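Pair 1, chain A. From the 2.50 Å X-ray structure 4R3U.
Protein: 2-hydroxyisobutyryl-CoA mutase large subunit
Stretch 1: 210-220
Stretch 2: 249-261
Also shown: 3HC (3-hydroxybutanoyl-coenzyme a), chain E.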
# COMPACT_ATOMS: atom_id res chain seq x y z
N ALA A 210 17.11 25.03 5.56
CA ALA A 210 17.82 25.94 6.48
C ALA A 210 18.17 25.48 7.93
O ALA A 210 19.16 25.96 8.48
CB ALA A 210 17.16 27.31 6.48
N ASP A 211 17.36 24.60 8.53
CA ASP A 211 17.54 24.09 9.90
C ASP A 211 18.93 23.51 10.13
O ASP A 211 19.21 22.39 9.73
CB ASP A 211 16.45 23.03 10.26
CG ASP A 211 16.48 22.48 11.67
OD1 ASP A 211 17.42 22.82 12.45
OD2 ASP A 211 15.59 21.68 12.00
N ILE A 212 19.76 24.28 10.81
CA ILE A 212 21.14 23.89 11.12
C ILE A 212 21.29 23.03 12.38
O ILE A 212 22.18 22.20 12.44
CB ILE A 212 22.10 25.10 11.07
CG1 ILE A 212 23.54 24.68 10.78
CG2 ILE A 212 21.97 26.01 12.32
CD1 ILE A 212 23.82 24.35 9.35
N LEU A 213 20.40 23.19 13.35
CA LEU A 213 20.47 22.41 14.58
C LEU A 213 20.41 20.90 14.32
O LEU A 213 21.21 20.13 14.87
CB LEU A 213 19.46 22.92 15.64
CG LEU A 213 19.64 24.43 16.07
CD1 LEU A 213 18.50 24.92 16.91
CD2 LEU A 213 20.94 24.68 16.78
N LYS A 214 19.57 20.50 13.35
CA LYS A 214 19.42 19.11 12.97
C LYS A 214 20.62 18.60 12.18
O LYS A 214 20.80 17.40 12.06
CB LYS A 214 18.08 18.88 12.25
CG LYS A 214 17.94 19.52 10.88
CD LYS A 214 18.29 18.59 9.74
CE LYS A 214 17.84 19.19 8.43
NZ LYS A 214 18.68 20.34 7.97
N GLU A 215 21.43 19.53 11.61
CA GLU A 215 22.66 19.21 10.86
C GLU A 215 23.73 18.76 11.84
O GLU A 215 24.39 17.75 11.60
CB GLU A 215 23.12 20.43 10.05
CG GLU A 215 22.23 20.75 8.85
CD GLU A 215 22.07 19.61 7.85
OE1 GLU A 215 23.03 18.83 7.70
OE2 GLU A 215 20.96 19.44 7.31
N TYR A 216 23.86 19.46 12.99
CA TYR A 216 24.82 19.07 14.04
C TYR A 216 24.39 17.75 14.68
O TYR A 216 25.22 16.89 14.97
CB TYR A 216 24.96 20.18 15.10
CG TYR A 216 25.51 21.47 14.55
CD1 TYR A 216 26.82 21.56 14.10
CD2 TYR A 216 24.72 22.62 14.48
CE1 TYR A 216 27.32 22.75 13.56
CE2 TYR A 216 25.21 23.81 13.95
CZ TYR A 216 26.51 23.87 13.48
OH TYR A 216 26.99 25.05 12.95
N MET A 217 23.08 17.60 14.88
CA MET A 217 22.42 16.46 15.47
C MET A 217 22.45 15.23 14.53
O MET A 217 22.74 14.11 14.99
CB MET A 217 20.94 16.82 15.70
CG MET A 217 20.64 17.58 16.94
SD MET A 217 18.85 17.47 17.23
CE MET A 217 18.68 18.70 18.49
N ALA A 218 22.09 15.42 13.25
CA ALA A 218 21.91 14.30 12.32
C ALA A 218 22.40 14.39 10.88
O ALA A 218 22.96 13.41 10.44
CB ALA A 218 20.45 13.86 12.34
N GLN A 219 22.07 15.44 10.11
CA GLN A 219 22.43 15.42 8.69
C GLN A 219 23.90 15.68 8.32
O GLN A 219 24.38 15.23 7.27
CB GLN A 219 21.40 16.14 7.81
CG GLN A 219 21.72 16.03 6.32
CD GLN A 219 20.58 16.31 5.43
OE1 GLN A 219 20.22 15.47 4.62
NE2 GLN A 219 19.98 17.50 5.55
N LYS A 220 24.63 16.33 9.24
CA LYS A 220 26.08 16.59 9.17
C LYS A 220 26.57 17.55 8.05
O LYS A 220 27.73 17.46 7.61
CB LYS A 220 26.86 15.27 9.27
CG LYS A 220 26.36 14.31 10.35
CD LYS A 220 26.55 14.84 11.77
CE LYS A 220 26.04 13.89 12.80
NZ LYS A 220 27.15 13.19 13.48
N PRO A 249 10.55 30.07 5.33
CA PRO A 249 12.01 30.19 5.50
C PRO A 249 12.76 28.98 6.08
O PRO A 249 13.98 28.98 6.08
CB PRO A 249 12.16 31.43 6.41
CG PRO A 249 10.92 31.46 7.18
CD PRO A 249 9.83 30.98 6.25
N ILE A 250 12.04 28.00 6.62
CA ILE A 250 12.64 26.83 7.27
C ILE A 250 11.64 25.69 7.29
O ILE A 250 10.43 25.90 7.26
CB ILE A 250 13.05 27.23 8.73
CG1 ILE A 250 13.93 26.14 9.41
CG2 ILE A 250 11.81 27.63 9.61
CD1 ILE A 250 14.56 26.54 10.78
N ASN A 251 12.17 24.51 7.39
CA ASN A 251 11.52 23.25 7.63
C ASN A 251 12.35 22.71 8.77
O ASN A 251 13.50 22.26 8.54
CB ASN A 251 11.62 22.31 6.42
CG ASN A 251 10.40 22.30 5.55
OD1 ASN A 251 9.47 23.10 5.65
ND2 ASN A 251 10.40 21.39 4.64
N ILE A 252 11.84 22.89 10.03
CA ILE A 252 12.44 22.35 11.25
C ILE A 252 12.21 20.84 11.09
O ILE A 252 11.07 20.39 11.03
CB ILE A 252 11.83 22.97 12.54
CG1 ILE A 252 11.87 24.51 12.47
CG2 ILE A 252 12.54 22.45 13.79
CD1 ILE A 252 10.82 25.26 13.28
N SER A 253 13.30 20.10 10.90
CA SER A 253 13.26 18.69 10.49
C SER A 253 13.49 17.57 11.49
O SER A 253 14.42 17.60 12.28
CB SER A 253 14.12 18.48 9.24
OG SER A 253 14.10 19.58 8.35
N GLY A 254 12.67 16.54 11.36
CA GLY A 254 12.78 15.32 12.16
C GLY A 254 13.21 14.14 11.30
O GLY A 254 13.85 13.21 11.82
N TYR A 255 12.92 14.22 9.98
CA TYR A 255 13.26 13.20 9.00
C TYR A 255 14.69 12.63 9.17
O TYR A 255 14.88 11.40 9.28
CB TYR A 255 13.05 13.72 7.56
CG TYR A 255 13.31 12.66 6.50
CD1 TYR A 255 12.32 11.73 6.16
CD2 TYR A 255 14.56 12.53 5.91
CE1 TYR A 255 12.59 10.69 5.27
CE2 TYR A 255 14.84 11.50 5.01
CZ TYR A 255 13.84 10.58 4.69
OH TYR A 255 14.10 9.56 3.79
N HIS A 256 15.69 13.52 9.18
CA HIS A 256 17.11 13.19 9.25
C HIS A 256 17.47 12.60 10.58
O HIS A 256 18.37 11.76 10.63
CB HIS A 256 17.94 14.44 8.94
CG HIS A 256 17.38 15.24 7.80
ND1 HIS A 256 16.41 16.21 8.01
CD2 HIS A 256 17.65 15.16 6.48
CE1 HIS A 256 16.14 16.71 6.81
NE2 HIS A 256 16.87 16.11 5.86
N ILE A 257 16.80 13.05 11.68
CA ILE A 257 17.00 12.53 13.03
C ILE A 257 16.56 11.06 13.00
O ILE A 257 17.32 10.18 13.44
CB ILE A 257 16.27 13.41 14.12
CG1 ILE A 257 16.93 14.81 14.26
CG2 ILE A 257 16.20 12.70 15.51
CD1 ILE A 257 16.00 15.93 14.75
N SER A 258 15.36 10.78 12.42
CA SER A 258 14.86 9.40 12.29
C SER A 258 15.82 8.55 11.44
O SER A 258 16.24 7.46 11.86
CB SER A 258 13.47 9.39 11.66
OG SER A 258 12.96 8.07 11.65
N GLU A 259 16.13 9.04 10.23
CA GLU A 259 17.00 8.37 9.27
C GLU A 259 18.45 8.14 9.76
O GLU A 259 19.11 7.19 9.29
CB GLU A 259 16.92 9.06 7.91
CG GLU A 259 15.57 8.89 7.26
CD GLU A 259 15.36 7.58 6.53
OE1 GLU A 259 14.38 6.87 6.85
OE2 GLU A 259 16.19 7.24 5.66
N ALA A 260 18.91 8.97 10.72
CA ALA A 260 20.21 8.83 11.39
C ALA A 260 20.15 7.65 12.42
O ALA A 260 21.17 7.30 13.00
CB ALA A 260 20.59 10.12 12.09
N GLY A 261 18.94 7.14 12.68
CA GLY A 261 18.66 6.00 13.55
C GLY A 261 17.81 6.24 14.77
O GLY A 261 17.84 5.43 15.70
N1A 3HC E . -8.07 25.10 2.08
C2A 3HC E . -7.70 26.47 1.65
N3A 3HC E . -6.26 26.60 1.39
C4A 3HC E . -5.41 25.55 1.52
C5A 3HC E . -5.84 24.33 1.92
C6A 3HC E . -7.14 24.13 2.21
N6A 3HC E . -7.51 22.91 2.60
N7A 3HC E . -4.78 23.52 1.93
C8A 3HC E . -3.71 24.22 1.55
N9A 3HC E . -4.10 25.48 1.32
C1B 3HC E . -3.28 26.65 0.87
C2B 3HC E . -2.24 27.06 1.89
O2B 3HC E . -2.77 27.97 2.86
C3B 3HC E . -1.18 27.71 1.02
O3B 3HC E . -1.54 29.07 0.69
P3B 3HC E . -0.50 30.30 0.75
O7A 3HC E . 0.53 29.92 -0.23
O8A 3HC E . -1.36 31.44 0.34
O9A 3HC E . -0.09 30.30 2.18
C4B 3HC E . -1.23 26.89 -0.27
O4B 3HC E . -2.56 26.28 -0.32
C5B 3HC E . -0.11 25.84 -0.30
O5B 3HC E . -0.40 24.77 0.62
P1A 3HC E . 0.52 24.41 1.91
O1A 3HC E . 1.29 25.59 2.38
O2A 3HC E . -0.31 23.69 2.89
O3A 3HC E . 1.47 23.29 1.17
P2A 3HC E . 2.95 23.51 0.54
O4A 3HC E . 3.37 22.24 -0.06
O5A 3HC E . 3.02 24.74 -0.27
O6A 3HC E . 3.79 23.77 1.86
CBP 3HC E . 5.26 23.30 3.73
CCP 3HC E . 4.09 22.78 2.86
CDP 3HC E . 4.72 24.50 4.52
CEP 3HC E . 5.66 22.21 4.74
CAP 3HC E . 6.47 23.74 2.84
OAP 3HC E . 7.55 24.35 3.58
C9P 3HC E . 6.99 22.70 1.80
O9P 3HC E . 6.50 22.64 0.68
N8P 3HC E . 8.05 21.97 2.18
C7P 3HC E . 8.67 21.01 1.25
C6P 3HC E . 9.99 20.51 1.82
C5P 3HC E . 10.62 19.42 0.95
O5P 3HC E . 10.06 18.95 -0.04
N4P 3HC E . 11.84 19.06 1.37
C3P 3HC E . 12.62 18.03 0.70
C2P 3HC E . 13.58 17.46 1.71
S1P 3HC E . 14.55 16.09 1.01
C1 3HC E . 15.56 15.76 2.47
O1 3HC E . 16.05 16.64 3.17
C2 3HC E . 15.72 14.28 2.88
C3 3HC E . 16.75 13.55 2.01
O3 3HC E . 16.37 13.64 0.64
C4 3HC E . 18.16 14.12 2.21
O HOH W 1 15.18 19.88 13.82

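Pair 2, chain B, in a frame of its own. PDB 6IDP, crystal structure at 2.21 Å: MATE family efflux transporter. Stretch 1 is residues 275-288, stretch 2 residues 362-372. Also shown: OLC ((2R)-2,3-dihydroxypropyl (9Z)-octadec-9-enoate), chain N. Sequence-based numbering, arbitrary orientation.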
# COMPACT_ATOMS: atom_id res chain seq x y z
N PHE B 275 -14.67 2.36 3.61
CA PHE B 275 -14.81 3.81 3.55
C PHE B 275 -13.54 4.51 4.03
O PHE B 275 -13.11 5.49 3.43
CB PHE B 275 -16.00 4.28 4.39
CG PHE B 275 -16.19 5.77 4.38
CD1 PHE B 275 -15.62 6.56 5.36
CD2 PHE B 275 -16.93 6.38 3.38
CE1 PHE B 275 -15.78 7.93 5.34
CE2 PHE B 275 -17.10 7.75 3.36
CZ PHE B 275 -16.52 8.53 4.34
N GLU B 276 -12.95 4.00 5.11
CA GLU B 276 -11.68 4.53 5.62
C GLU B 276 -10.61 4.54 4.55
O GLU B 276 -9.87 5.52 4.40
CB GLU B 276 -11.18 3.71 6.82
CG GLU B 276 -11.82 4.04 8.15
CD GLU B 276 -11.11 3.34 9.31
OE1 GLU B 276 -9.86 3.30 9.30
OE2 GLU B 276 -11.80 2.82 10.21
N PHE B 277 -10.53 3.45 3.80
CA PHE B 277 -9.53 3.31 2.75
C PHE B 277 -9.70 4.40 1.69
O PHE B 277 -8.73 5.06 1.31
CB PHE B 277 -9.61 1.93 2.10
CG PHE B 277 -8.45 1.61 1.21
CD1 PHE B 277 -7.29 1.04 1.74
CD2 PHE B 277 -8.50 1.87 -0.15
CE1 PHE B 277 -6.22 0.75 0.92
CE2 PHE B 277 -7.42 1.58 -0.96
CZ PHE B 277 -6.28 1.02 -0.43
N PHE B 278 -10.93 4.59 1.24
CA PHE B 278 -11.21 5.61 0.24
C PHE B 278 -11.00 7.02 0.80
O PHE B 278 -10.48 7.89 0.10
CB PHE B 278 -12.64 5.47 -0.28
CG PHE B 278 -12.76 4.57 -1.47
CD1 PHE B 278 -12.35 5.00 -2.72
CD2 PHE B 278 -13.29 3.29 -1.34
CE1 PHE B 278 -12.45 4.17 -3.82
CE2 PHE B 278 -13.40 2.46 -2.44
CZ PHE B 278 -12.98 2.90 -3.69
N ALA B 279 -11.38 7.24 2.05
CA ALA B 279 -11.21 8.55 2.67
C ALA B 279 -9.74 8.94 2.79
O ALA B 279 -9.41 10.12 2.87
CB ALA B 279 -11.87 8.57 4.05
N LEU B 280 -8.86 7.94 2.79
CA LEU B 280 -7.43 8.16 2.96
C LEU B 280 -6.64 7.95 1.67
O LEU B 280 -5.43 7.75 1.70
CB LEU B 280 -6.88 7.24 4.05
CG LEU B 280 -7.11 7.64 5.51
CD1 LEU B 280 -6.84 6.46 6.43
CD2 LEU B 280 -6.24 8.83 5.90
N VAL B 281 -7.33 7.99 0.53
CA VAL B 281 -6.67 7.70 -0.74
C VAL B 281 -5.66 8.79 -1.12
O VAL B 281 -4.66 8.50 -1.77
CB VAL B 281 -7.71 7.51 -1.88
CG1 VAL B 281 -8.43 8.81 -2.20
CG2 VAL B 281 -7.05 6.93 -3.12
N ALA B 282 -5.91 10.03 -0.71
CA ALA B 282 -4.97 11.11 -1.01
C ALA B 282 -3.71 10.98 -0.16
O ALA B 282 -2.61 11.27 -0.63
CB ALA B 282 -5.62 12.46 -0.79
N VAL B 283 -3.88 10.53 1.08
CA VAL B 283 -2.74 10.30 1.95
C VAL B 283 -1.93 9.13 1.41
O VAL B 283 -0.70 9.18 1.38
CB VAL B 283 -3.18 10.03 3.40
CG1 VAL B 283 -1.97 9.79 4.29
CG2 VAL B 283 -4.01 11.18 3.94
N LEU B 284 -2.63 8.10 0.96
CA LEU B 284 -2.01 6.93 0.36
C LEU B 284 -1.15 7.32 -0.85
O LEU B 284 -0.01 6.87 -0.98
CB LEU B 284 -3.07 5.91 -0.04
CG LEU B 284 -2.65 4.44 -0.19
CD1 LEU B 284 -2.14 4.13 -1.59
CD2 LEU B 284 -1.62 4.06 0.87
N ALA B 285 -1.70 8.17 -1.71
CA ALA B 285 -0.96 8.66 -2.87
C ALA B 285 0.30 9.41 -2.44
O ALA B 285 1.34 9.31 -3.09
CB ALA B 285 -1.85 9.57 -3.71
N MET B 286 0.20 10.15 -1.34
CA MET B 286 1.31 10.96 -0.85
C MET B 286 2.46 10.10 -0.32
O MET B 286 3.62 10.50 -0.37
CB MET B 286 0.82 11.92 0.24
CG MET B 286 1.57 13.25 0.28
SD MET B 286 0.70 14.50 1.26
CE MET B 286 -1.00 14.04 0.96
N THR B 287 2.14 8.91 0.18
CA THR B 287 3.17 8.01 0.70
C THR B 287 3.97 7.37 -0.43
O THR B 287 4.94 6.65 -0.18
CB THR B 287 2.57 6.89 1.57
OG1 THR B 287 1.65 6.11 0.80
CG2 THR B 287 1.85 7.48 2.77
N MET B 288 3.58 7.64 -1.67
CA MET B 288 4.32 7.18 -2.82
C MET B 288 5.02 8.33 -3.55
O MET B 288 5.99 8.11 -4.27
CB MET B 288 3.40 6.42 -3.78
CG MET B 288 2.94 5.08 -3.25
SD MET B 288 1.78 4.26 -4.35
CE MET B 288 0.38 5.37 -4.24
N ALA B 362 -5.24 12.18 11.92
CA ALA B 362 -4.16 11.73 12.79
C ALA B 362 -3.56 10.41 12.29
O ALA B 362 -2.36 10.20 12.39
CB ALA B 362 -4.67 11.58 14.21
N LEU B 363 -4.40 9.53 11.76
CA LEU B 363 -3.92 8.27 11.21
C LEU B 363 -3.09 8.53 9.96
O LEU B 363 -2.06 7.90 9.74
CB LEU B 363 -5.09 7.33 10.89
CG LEU B 363 -4.74 5.95 10.31
CD1 LEU B 363 -3.76 5.20 11.20
CD2 LEU B 363 -6.00 5.13 10.08
N GLY B 364 -3.56 9.48 9.15
CA GLY B 364 -2.83 9.90 7.97
C GLY B 364 -1.45 10.43 8.31
O GLY B 364 -0.49 10.20 7.57
N ILE B 365 -1.34 11.15 9.43
CA ILE B 365 -0.05 11.65 9.90
C ILE B 365 0.88 10.48 10.22
O ILE B 365 2.06 10.50 9.86
CB ILE B 365 -0.20 12.53 11.16
CG1 ILE B 365 -0.92 13.84 10.82
CG2 ILE B 365 1.16 12.82 11.78
CD1 ILE B 365 -0.16 14.71 9.82
N CYS B 366 0.33 9.47 10.88
CA CYS B 366 1.08 8.27 11.22
C CYS B 366 1.59 7.56 9.97
O CYS B 366 2.75 7.14 9.92
CB CYS B 366 0.21 7.32 12.05
SG CYS B 366 1.09 5.90 12.72
N MET B 367 0.73 7.45 8.97
CA MET B 367 1.11 6.89 7.68
C MET B 367 2.22 7.71 7.03
O MET B 367 3.17 7.17 6.46
CB MET B 367 -0.09 6.82 6.74
CG MET B 367 -1.20 5.89 7.21
SD MET B 367 -2.74 6.13 6.29
CE MET B 367 -2.21 5.78 4.62
N LEU B 368 2.09 9.03 7.14
CA LEU B 368 3.03 9.96 6.54
C LEU B 368 4.40 9.85 7.19
O LEU B 368 5.43 9.81 6.52
CB LEU B 368 2.51 11.39 6.66
CG LEU B 368 2.60 12.31 5.44
CD1 LEU B 368 1.83 11.72 4.27
CD2 LEU B 368 2.08 13.69 5.79
N MET B 369 4.41 9.79 8.52
CA MET B 369 5.65 9.73 9.28
C MET B 369 6.42 8.44 9.02
O MET B 369 7.65 8.44 9.00
CB MET B 369 5.36 9.89 10.78
CG MET B 369 4.82 11.26 11.16
SD MET B 369 5.95 12.62 10.76
CE MET B 369 5.23 13.27 9.26
N VAL B 370 5.69 7.34 8.80
CA VAL B 370 6.33 6.07 8.46
C VAL B 370 7.09 6.19 7.14
O VAL B 370 8.26 5.82 7.05
CB VAL B 370 5.30 4.91 8.35
CG1 VAL B 370 5.93 3.70 7.67
CG2 VAL B 370 4.78 4.53 9.73
N SER B 371 6.41 6.71 6.12
CA SER B 371 7.01 6.86 4.80
C SER B 371 8.17 7.86 4.81
O SER B 371 9.14 7.69 4.08
CB SER B 371 5.96 7.28 3.78
OG SER B 371 5.51 8.60 4.03
N VAL B 372 8.06 8.89 5.64
CA VAL B 372 9.11 9.90 5.75
C VAL B 372 10.34 9.32 6.45
O VAL B 372 11.47 9.55 6.01
CB VAL B 372 8.61 11.15 6.51
CG1 VAL B 372 9.78 12.02 6.96
CG2 VAL B 372 7.66 11.96 5.64
C18 OLC N . -15.27 10.26 0.85
C17 OLC N . -13.83 10.72 0.78
C16 OLC N . -13.40 10.79 -0.67
C12 OLC N . -9.78 11.92 -3.80
C15 OLC N . -11.96 11.26 -0.75
C13 OLC N . -10.21 11.96 -2.35
C14 OLC N . -11.48 11.16 -2.18

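Pair 1 and pair 2 each set two helices side by side, running nearly parallel: the angle between their directions is 13° in pair 1 and 8° in pair 2, with closest axis approaches of 8.3 and 9.4 Å. Fourteen central residues superpose to 0.7 Å. In pair 2 the first stretch is broken into two helices, 275-279 and 281-288, and the second of these makes the match.

Asp A211 precedes the turn leading into its helix; Leu B280, its match, lies at the break between two helices, as N-cap of 281-288. Asp A211 is short and charged, and its two oxygens serve two backbones. Asp A211 OD1 caps its own helix by accepting from Lys A214 N (3.3 Å), while Asp A211 OD2 reaches across to accept from Ser A253 N (3.0 Å). A water extends this link, donating to Asp A211 OD2 and to Ser A253 O. Leu B280 has no such acceptor; its branched end packs instead, Leu B280 CD1 lying 4.0 Å from Leu B363 CD2 and 4.1 Å from Met B367 SD.

Ser A253 matches Gly B364. The serine's CB points sideways, and Ser A253 OG donates to Asn A251 O (2.8 Å). At the glycine a CB would point toward the first stretch, and an ideal one would come within a tight 3.3 Å of Val B283 CG2. Val B283 CG1 lies 3.6 Å from Gly B364 O.

Val B283 coincides with Lys A214. The lysine's aliphatic chain gives the contact bulk, with Lys A214 CE 3.3 Å from His A256 ND1, while Lys A214 NZ turns back to Asp A211 O (2.8 Å) and forms a salt bridge with Glu A215 OE2 (2.5 Å). His A256 matches Met B367. His A256 NE2 donates to O1 of 3HC (2.9 Å), a polar task suited to imidazole; the flexible methionine fills space, Met B367 CE lying 4.0 Å from Val B283 CG1 and 4.2 Å from Leu B284 CD2.

The closest match joins Met A217 with Met B286 and Ile A257 with Leu B368, whose side-chain centres each fall 0.4 Å apart. Met A217 SD lies 4.1 Å from Ile A257 CD1, and Met B286 CB 4.2 Å from Leu B368 CD1. At the next residue of the first helix, and three residues further along the second, small side chains meet: Ala A218 CB sits 3.8 Å from Ala A260 CB, and Thr B287 CG2 4.0 Å from Ser B371 OG. Both hydroxyls bond to their own helices, Thr B287 OG1 to Leu B284 O (2.5 Å) and Ser B371 OG to Leu B368 O (2.8 Å).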